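Pectate lyase (Paenibacillus sp. 0602, PDB 5GT5) cleaves the alpha-1,4-linked galacturonan backbone of pectate and pectins by beta-elimination, most likely with calcium as cofactor. Local coordinates at residues 324-329 and 334-339; 277-282 and 350-355; 367-372 and 387-392. The protein carries 1 engineered substitution. One frame throughout, in Å; residues are numbered along the deposited sequence.

The three contacts lie at one end of the right-handed parallel beta-helix, and contact 1 is joined through neighbouring strands to each of the other two. Contacts 1 and 2 have centres about 10 Å apart and meet at strands 279-281 and 324-329, where T329 OG1 lies 2.8 Å from L280 O. Contacts 1 and 3, centres about 9 Å apart, are linked by the salt bridge from K338 NZ to D368 OD2 (2.6 Å). Contacts 2 and 3 have centres about 17 Å apart, yet N350 N lies 2.9 Å from V392 O. Side chain to side chain, R279 and I327 come within about 4 and 5 Å of R276, the probable active-site arginine; contact 3 lies away from the probable active and calcium sites.

Contact 1 of 3, residues 324-329 and 334-339; sequences NGAIST and VLVEKS
A326 and S328 turn their CB atoms from strand 324-329 toward V334 and V336, while I327 between them points the other way, as strand alternation requires. The two strands face each other without a backbone hydrogen bond, their axes 7.8 Å apart and their N-to-C directions 156° apart, roughly antiparallel; the join is mostly van der Waals contact of side chains, with I327 O also against V334 CG2 (4.0 Å). V334 holds CG1 anti to its own nitrogen (chi1 175°), which puts CG2 beside that nitrogen and against S328; CG2 meets S328 CB at 3.5 Å, a tight carbon contact. Its other branch, CG1, extends toward A326 CB, 4.3 Å away. Two residues on, V336 has the same rotamer, and its CG2 approaches the same methyl at 3.9 Å. A326 CB sits against one branch of each valine. The hydroxyl of S328 is buried but satisfied, since OG bonds to the carbonyl of K363. I364 of strand 363-367 also touches A326 and S328, and L280 packs on V334, extending the apolar cluster to neighbouring turns. Side chains from two sheets meeting inside stacked coils are characteristic of a parallel beta-helix, the fold of polysaccharide lyase family 1.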
loop_
_atom_site.group_PDB
_atom_site.type_symbol
_atom_site.label_atom_id
_atom_site.label_comp_id
_atom_site.label_asym_id
_atom_site.label_seq_id
_atom_site.Cartn_x
_atom_site.Cartn_y
_atom_site.Cartn_z
ATOM N N ASN A 324 -31.617 7.505 2.612
ATOM C CA ASN A 324 -30.524 7.918 1.762
ATOM C C ASN A 324 -29.869 6.730 1.099
ATOM O O ASN A 324 -30.021 5.602 1.549
ATOM C CB ASN A 324 -29.452 8.660 2.558
ATOM C CG ASN A 324 -29.910 10.021 3.077
ATOM O OD1 ASN A 324 -30.926 10.587 2.628
ATOM N ND2 ASN A 324 -29.144 10.555 4.046
ATOM N N GLY A 325 -29.123 6.981 0.048
ATOM C CA GLY A 325 -28.369 5.948 -0.648
ATOM C C GLY A 325 -26.872 6.217 -0.592
ATOM O O GLY A 325 -26.237 6.038 0.460
ATOM N N ALA A 326 -26.299 6.643 -1.715
ATOM C CA ALA A 326 -24.874 6.979 -1.807
ATOM C C ALA A 326 -24.696 8.481 -1.607
ATOM O O ALA A 326 -25.516 9.297 -2.087
ATOM C CB ALA A 326 -24.335 6.560 -3.198
ATOM N N ILE A 327 -23.645 8.862 -0.884
ATOM C CA ILE A 327 -23.418 10.260 -0.516
ATOM C C ILE A 327 -21.949 10.596 -0.753
ATOM O O ILE A 327 -21.060 9.955 -0.179
ATOM C CB ILE A 327 -23.741 10.495 0.980
ATOM C CG1 ILE A 327 -25.170 10.054 1.301
ATOM C CG2 ILE A 327 -23.629 11.993 1.299
ATOM C CD1 ILE A 327 -25.266 8.745 2.049
ATOM N N SER A 328 -21.685 11.599 -1.585
ATOM C CA SER A 328 -20.334 12.088 -1.816
ATOM C C SER A 328 -20.232 13.499 -1.263
ATOM O O SER A 328 -21.070 14.349 -1.588
ATOM C CB SER A 328 -20.031 12.148 -3.314
ATOM O OG SER A 328 -18.654 12.489 -3.493
ATOM N N THR A 329 -19.212 13.735 -0.427
ATOM C CA THR A 329 -19.036 15.052 0.189
ATOM C C THR A 329 -17.592 15.502 0.091
ATOM O O THR A 329 -16.673 14.698 -0.109
ATOM C CB THR A 329 -19.460 15.086 1.690
ATOM O OG1 THR A 329 -18.499 14.361 2.490
ATOM C CG2 THR A 329 -20.873 14.518 1.916
ATOM N N VAL A 334 -17.729 9.652 -6.032
ATOM C CA VAL A 334 -18.473 8.387 -5.905
ATOM C C VAL A 334 -19.100 8.043 -7.240
ATOM O O VAL A 334 -19.808 8.880 -7.818
ATOM C CB VAL A 334 -19.620 8.488 -4.870
ATOM C CG1 VAL A 334 -20.442 7.191 -4.863
ATOM C CG2 VAL A 334 -19.083 8.791 -3.451
ATOM N N LEU A 335 -18.819 6.855 -7.756
ATOM C CA LEU A 335 -19.535 6.338 -8.913
ATOM C C LEU A 335 -20.280 5.086 -8.492
ATOM O O LEU A 335 -19.682 4.157 -7.928
ATOM C CB LEU A 335 -18.564 6.004 -10.046
ATOM C CG LEU A 335 -19.193 5.266 -11.233
ATOM C CD1 LEU A 335 -20.144 6.175 -12.019
ATOM C CD2 LEU A 335 -18.122 4.635 -12.145
ATOM N N VAL A 336 -21.583 5.062 -8.747
ATOM C CA VAL A 336 -22.425 3.855 -8.604
ATOM C C VAL A 336 -22.848 3.416 -9.981
ATOM O O VAL A 336 -23.331 4.248 -10.761
ATOM C CB VAL A 336 -23.669 4.142 -7.775
ATOM C CG1 VAL A 336 -24.544 2.893 -7.702
ATOM C CG2 VAL A 336 -23.271 4.632 -6.368
ATOM N N GLU A 337 -22.660 2.146 -10.322
ATOM C CA GLU A 337 -23.109 1.675 -11.629
ATOM C C GLU A 337 -23.736 0.301 -11.618
ATOM O O GLU A 337 -23.399 -0.553 -10.786
ATOM C CB GLU A 337 -22.020 1.769 -12.690
ATOM C CG GLU A 337 -20.862 0.888 -12.468
ATOM C CD GLU A 337 -19.686 1.167 -13.418
ATOM O OE1 GLU A 337 -19.882 1.637 -14.572
ATOM O OE2 GLU A 337 -18.545 0.955 -12.972
ATOM N N LYS A 338 -24.640 0.081 -12.566
ATOM C CA LYS A 338 -25.218 -1.226 -12.805
ATOM C C LYS A 338 -25.772 -1.796 -11.515
ATOM O O LYS A 338 -25.553 -2.947 -11.175
ATOM C CB LYS A 338 -24.166 -2.155 -13.440
ATOM C CG LYS A 338 -23.589 -1.665 -14.767
ATOM C CD LYS A 338 -24.503 -1.972 -15.951
ATOM C CE LYS A 338 -23.869 -1.480 -17.264
ATOM N NZ LYS A 338 -24.811 -1.657 -18.410
ATOM N N SER A 339 -26.483 -0.955 -10.783
ATOM C CA SER A 339 -27.011 -1.356 -9.491
ATOM C C SER A 339 -28.537 -1.336 -9.487
ATOM O O SER A 339 -29.158 -1.001 -10.509
ATOM C CB SER A 339 -26.418 -0.457 -8.416
ATOM O OG SER A 339 -25.012 -0.718 -8.310
#

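Contact 2 of 3, residues 277-282 and 350-355; sequences MPRLRG and NNQTDP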
loop_
_atom_site.group_PDB
_atom_site.type_symbol
_atom_site.label_atom_id
_atom_site.label_comp_id
_atom_site.label_asym_id
_atom_site.label_seq_id
_atom_site.Cartn_x
_atom_site.Cartn_y
_atom_site.Cartn_z
ATOM N N MET A 277 -24.357 4.516 1.942
ATOM C CA MET A 277 -24.028 3.381 1.058
ATOM C C MET A 277 -23.257 3.797 -0.197
ATOM O O MET A 277 -23.755 3.654 -1.313
ATOM C CB MET A 277 -25.311 2.652 0.661
ATOM C CG MET A 277 -25.955 1.901 1.849
ATOM S SD MET A 277 -27.636 1.341 1.506
ATOM C CE MET A 277 -28.502 2.894 1.655
ATOM N N PRO A 278 -22.033 4.338 -0.026
ATOM C CA PRO A 278 -21.326 4.735 1.194
ATOM C C PRO A 278 -21.556 6.207 1.491
ATOM O O PRO A 278 -22.210 6.908 0.706
ATOM C CB PRO A 278 -19.873 4.504 0.819
ATOM C CG PRO A 278 -19.848 4.984 -0.650
ATOM C CD PRO A 278 -21.204 4.611 -1.225
ATOM N N ARG A 279 -21.041 6.686 2.625
ATOM C CA ARG A 279 -20.855 8.130 2.802
ATOM C C ARG A 279 -19.363 8.424 2.712
ATOM O O ARG A 279 -18.576 7.981 3.557
ATOM C CB ARG A 279 -21.371 8.605 4.157
ATOM C CG ARG A 279 -21.363 10.143 4.277
ATOM C CD ARG A 279 -21.147 10.570 5.730
ATOM N NE ARG A 279 -21.487 11.978 5.883
ATOM C CZ ARG A 279 -20.712 12.982 5.492
ATOM N NH1 ARG A 279 -19.511 12.765 4.942
ATOM N NH2 ARG A 279 -21.171 14.223 5.670
ATOM N N LEU A 280 -18.976 9.184 1.695
ATOM C CA LEU A 280 -17.565 9.483 1.450
ATOM C C LEU A 280 -17.214 10.941 1.699
ATOM O O LEU A 280 -17.976 11.830 1.333
ATOM C CB LEU A 280 -17.248 9.179 -0.011
ATOM C CG LEU A 280 -15.802 9.474 -0.443
ATOM C CD1 LEU A 280 -14.783 8.557 0.266
ATOM C CD2 LEU A 280 -15.717 9.266 -1.958
ATOM N N ARG A 281 -16.036 11.185 2.280
ATOM C CA ARG A 281 -15.383 12.500 2.264
ATOM C C ARG A 281 -14.092 12.390 1.465
ATOM O O ARG A 281 -13.294 11.473 1.686
ATOM C CB ARG A 281 -14.985 12.933 3.679
ATOM C CG ARG A 281 -16.117 13.335 4.563
ATOM C CD ARG A 281 -15.579 13.794 5.925
ATOM N NE ARG A 281 -16.610 14.508 6.646
ATOM C CZ ARG A 281 -17.435 13.995 7.545
ATOM N NH1 ARG A 281 -17.372 12.710 7.898
ATOM N NH2 ARG A 281 -18.344 14.776 8.113
ATOM N N GLY A 282 -13.867 13.328 0.533
ATOM C CA GLY A 282 -12.527 13.546 -0.029
ATOM C C GLY A 282 -11.919 12.571 -1.022
ATOM O O GLY A 282 -11.233 12.977 -1.953
ATOM N N ASN A 350 -25.042 14.873 -2.515
ATOM C CA ASN A 350 -23.762 15.512 -2.779
ATOM C C ASN A 350 -23.304 16.536 -1.744
ATOM O O ASN A 350 -22.274 17.150 -1.936
ATOM C CB ASN A 350 -23.726 16.106 -4.209
ATOM C CG ASN A 350 -24.610 17.346 -4.365
ATOM O OD1 ASN A 350 -25.373 17.709 -3.463
ATOM N ND2 ASN A 350 -24.504 17.992 -5.515
ATOM N N ASN A 351 -24.056 16.730 -0.664
ATOM C CA ASN A 351 -23.655 17.715 0.337
ATOM C C ASN A 351 -24.558 17.588 1.540
ATOM O O ASN A 351 -25.762 17.797 1.430
ATOM C CB ASN A 351 -23.756 19.146 -0.251
ATOM C CG ASN A 351 -23.188 20.204 0.686
ATOM O OD1 ASN A 351 -23.429 20.160 1.895
ATOM N ND2 ASN A 351 -22.423 21.133 0.145
ATOM N N GLN A 352 -23.973 17.216 2.674
ATOM C CA GLN A 352 -24.708 17.015 3.908
ATOM C C GLN A 352 -24.537 18.148 4.917
ATOM O O GLN A 352 -25.369 18.311 5.792
ATOM C CB GLN A 352 -24.189 15.762 4.606
ATOM C CG GLN A 352 -24.345 14.482 3.802
ATOM C CD GLN A 352 -25.779 14.146 3.573
ATOM O OE1 GLN A 352 -26.361 14.584 2.582
ATOM N NE2 GLN A 352 -26.376 13.355 4.479
ATOM N N THR A 353 -23.478 18.932 4.792
ATOM C CA THR A 353 -23.107 19.839 5.877
ATOM C C THR A 353 -23.625 21.265 5.642
ATOM O O THR A 353 -24.072 21.922 6.572
ATOM C CB THR A 353 -21.573 19.825 6.101
ATOM O OG1 THR A 353 -21.161 18.505 6.492
ATOM C CG2 THR A 353 -21.164 20.806 7.205
ATOM N N ASP A 354 -23.577 21.731 4.408
ATOM C CA ASP A 354 -24.064 23.073 4.088
ATOM C C ASP A 354 -24.147 23.207 2.577
ATOM O O ASP A 354 -23.134 23.479 1.940
ATOM C CB ASP A 354 -23.103 24.140 4.617
ATOM C CG ASP A 354 -23.574 25.568 4.275
ATOM O OD1 ASP A 354 -24.617 25.717 3.590
ATOM O OD2 ASP A 354 -22.892 26.529 4.697
ATOM N N PRO A 355 -25.362 23.027 2.029
ATOM C CA PRO A 355 -25.506 23.054 0.565
ATOM C C PRO A 355 -25.137 24.378 -0.072
ATOM O O PRO A 355 -24.882 24.385 -1.270
ATOM C CB PRO A 355 -26.986 22.732 0.355
ATOM C CG PRO A 355 -27.321 21.842 1.551
ATOM C CD PRO A 355 -26.583 22.542 2.689
HETATM O O HOH W 1 -19.593 16.774 5.038
HETATM O O HOH W 2 -24.157 12.747 6.980
HETATM O O HOH W 3 -19.035 17.836 8.407
#
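R279 reaches toward Q352 and T353 with the end of its side chain. From CB the chain leaves with CG anti to the backbone nitrogen (chi1 -172°) and stays extended to NE, carrying the guanidinium from strand 279-281 to the loop that follows strand 346-349. NE donates to water 2 at 3.0 Å, in the guanidinium plane, and that water also takes a weak bond from Q352 NE2. NH1 has a weak hydrogen bond to T329 OG1 and lies over the centre of the R281 guanidinium, 3.5 Å above its plane. NH2 goes furthest across: it touches Q352 CB at 3.6 Å and CG at 3.7 Å, and donates in plane to water 1, 3.1 Å away, which bonds T353 OG1 in turn. The arginine and glutamine run past each other in opposite directions, with guanidinium and amide planes 68° apart. Q352 OE1 bonds instead to R349 NE. On the loop side, N351 OD1 accepts from D354 N at 3.0 Å in an Asx motif, shaping the chain beside T353. Water 3 links T353 OG1 to R281 NH2, while R281 NE pairs with E330. With no direct polar bond across, water ties both arginines to the loop, and their guanidiniums, gathered near the probable active site, make a positive setting that would probably suit an anionic galacturonan.

Contact 3 of 3, residues 367-372 and 387-392; sequences ADTIYS and SPLAPV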
loop_
_atom_site.group_PDB
_atom_site.type_symbol
_atom_site.label_atom_id
_atom_site.label_comp_id
_atom_site.label_asym_id
_atom_site.label_seq_id
_atom_site.Cartn_x
_atom_site.Cartn_y
_atom_site.Cartn_z
ATOM N N ALA A 367 -24.562 5.387 -13.067
ATOM C CA ALA A 367 -24.639 4.876 -14.439
ATOM C C ALA A 367 -25.508 3.627 -14.484
ATOM O O ALA A 367 -25.434 2.760 -13.604
ATOM C CB ALA A 367 -23.264 4.538 -14.964
ATOM N N ASP A 368 -26.324 3.547 -15.535
ATOM C CA ASP A 368 -27.218 2.416 -15.824
ATOM C C ASP A 368 -27.684 1.633 -14.607
ATOM O O ASP A 368 -27.294 0.476 -14.395
ATOM C CB ASP A 368 -26.582 1.476 -16.859
ATOM C CG ASP A 368 -27.578 0.496 -17.451
ATOM O OD1 ASP A 368 -28.782 0.831 -17.513
ATOM O OD2 ASP A 368 -27.161 -0.617 -17.837
ATOM N N THR A 369 -28.522 2.282 -13.807
ATOM C CA THR A 369 -29.017 1.713 -12.563
ATOM C C THR A 369 -30.525 1.706 -12.554
ATOM O O THR A 369 -31.173 2.623 -13.065
ATOM C CB THR A 369 -28.425 2.519 -11.409
ATOM O OG1 THR A 369 -27.062 2.116 -11.270
ATOM C CG2 THR A 369 -29.105 2.271 -10.104
ATOM N N ILE A 370 -31.086 0.641 -12.004
ATOM C CA ILE A 370 -32.521 0.475 -11.855
ATOM C C ILE A 370 -32.983 1.093 -10.547
ATOM O O ILE A 370 -32.398 0.820 -9.496
ATOM C CB ILE A 370 -32.866 -1.030 -11.926
ATOM C CG1 ILE A 370 -32.550 -1.543 -13.339
ATOM C CG2 ILE A 370 -34.329 -1.297 -11.559
ATOM C CD1 ILE A 370 -32.689 -3.087 -13.491
ATOM N N TYR A 371 -34.013 1.935 -10.618
ATOM C CA TYR A 371 -34.523 2.639 -9.458
ATOM C C TYR A 371 -36.033 2.514 -9.384
ATOM O O TYR A 371 -36.731 2.601 -10.412
ATOM C CB TYR A 371 -34.126 4.115 -9.536
ATOM C CG TYR A 371 -34.628 4.940 -8.400
ATOM C CD1 TYR A 371 -34.010 4.889 -7.148
ATOM C CD2 TYR A 371 -35.738 5.759 -8.562
ATOM C CE1 TYR A 371 -34.496 5.675 -6.083
ATOM C CE2 TYR A 371 -36.240 6.526 -7.521
ATOM C CZ TYR A 371 -35.615 6.484 -6.279
ATOM O OH TYR A 371 -36.109 7.263 -5.263
ATOM N N SER A 372 -36.550 2.329 -8.175
ATOM C CA SER A 372 -37.995 2.271 -7.936
ATOM C C SER A 372 -38.302 2.907 -6.594
ATOM O O SER A 372 -37.615 2.640 -5.612
ATOM C CB SER A 372 -38.475 0.824 -7.955
ATOM O OG SER A 372 -39.868 0.753 -7.657
ATOM N N SER A 387 -34.077 12.929 -14.213
ATOM C CA SER A 387 -33.721 11.666 -13.592
ATOM C C SER A 387 -34.007 11.639 -12.103
ATOM O O SER A 387 -33.617 12.563 -11.390
ATOM C CB SER A 387 -32.253 11.424 -13.782
ATOM O OG SER A 387 -31.901 10.233 -13.031
ATOM N N PRO A 388 -34.631 10.548 -11.618
ATOM C CA PRO A 388 -34.813 10.447 -10.162
ATOM C C PRO A 388 -33.504 10.101 -9.447
ATOM O O PRO A 388 -33.469 10.099 -8.217
ATOM C CB PRO A 388 -35.827 9.309 -10.007
ATOM C CG PRO A 388 -35.555 8.403 -11.184
ATOM C CD PRO A 388 -35.192 9.388 -12.329
ATOM N N LEU A 389 -32.451 9.844 -10.206
ATOM C CA LEU A 389 -31.123 9.615 -9.623
ATOM C C LEU A 389 -30.245 10.885 -9.636
ATOM O O LEU A 389 -29.044 10.817 -9.380
ATOM C CB LEU A 389 -30.424 8.480 -10.358
ATOM C CG LEU A 389 -31.157 7.152 -10.263
ATOM C CD1 LEU A 389 -30.528 6.119 -11.173
ATOM C CD2 LEU A 389 -31.140 6.672 -8.815
ATOM N N ALA A 390 -30.833 12.054 -9.928
ATOM C CA ALA A 390 -30.038 13.284 -9.949
ATOM C C ALA A 390 -29.498 13.612 -8.551
ATOM O O ALA A 390 -30.178 13.401 -7.550
ATOM C CB ALA A 390 -30.886 14.445 -10.451
ATOM N N PRO A 391 -28.271 14.126 -8.480
ATOM C CA PRO A 391 -27.731 14.475 -7.164
ATOM C C PRO A 391 -28.441 15.633 -6.526
ATOM O O PRO A 391 -28.743 16.617 -7.198
ATOM C CB PRO A 391 -26.277 14.883 -7.467
ATOM C CG PRO A 391 -25.965 14.372 -8.854
ATOM C CD PRO A 391 -27.300 14.343 -9.569
ATOM N N VAL A 392 -28.672 15.533 -5.228
ATOM C CA VAL A 392 -29.251 16.614 -4.439
ATOM C C VAL A 392 -28.420 16.782 -3.172
ATOM O O VAL A 392 -27.750 15.835 -2.756
ATOM C CB VAL A 392 -30.721 16.340 -4.055
ATOM C CG1 VAL A 392 -31.539 16.074 -5.284
ATOM C CG2 VAL A 392 -30.826 15.166 -3.096
HETATM O O HOH W 4 -35.492 10.035 -6.270
#
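Residues 387-390 form a type I beta turn, closed by A390 N to S387 O, that lies against strand 369-372 of the parallel beta-helix, with the CA atoms of Y371 and L389 7.8 Å apart. S387 OG accepts from L389 N at 2.9 Å, an ST turn within the beta turn. On the strand, D368 and T369 both face G380 in a classic beta bulge. Y371 throws its ring toward the turn, CG anti to the backbone nitrogen (chi1 179°), and P388 and L389 both approach from one side of the ring, P388 CG toward CD2 (3.7 Å) and L389 CD2 toward CD1 (3.8 Å). Both meet the ring obliquely. The other leucine methyl, CD1, extends back along the strand to T369, 4.0 Å from its carbonyl O and near CB as well. F378 packs on both P388 and L389, while P347 touches Y371 and L389, so the patch ties the turn to strand 346-349 and to the antiparallel strand 378-380. At the polar end of the tyrosine, OH bonds to the carbonyl of V344 and also accepts from water 4 at 3.0 Å; the same water donates to P388 O, 2.8 Å away.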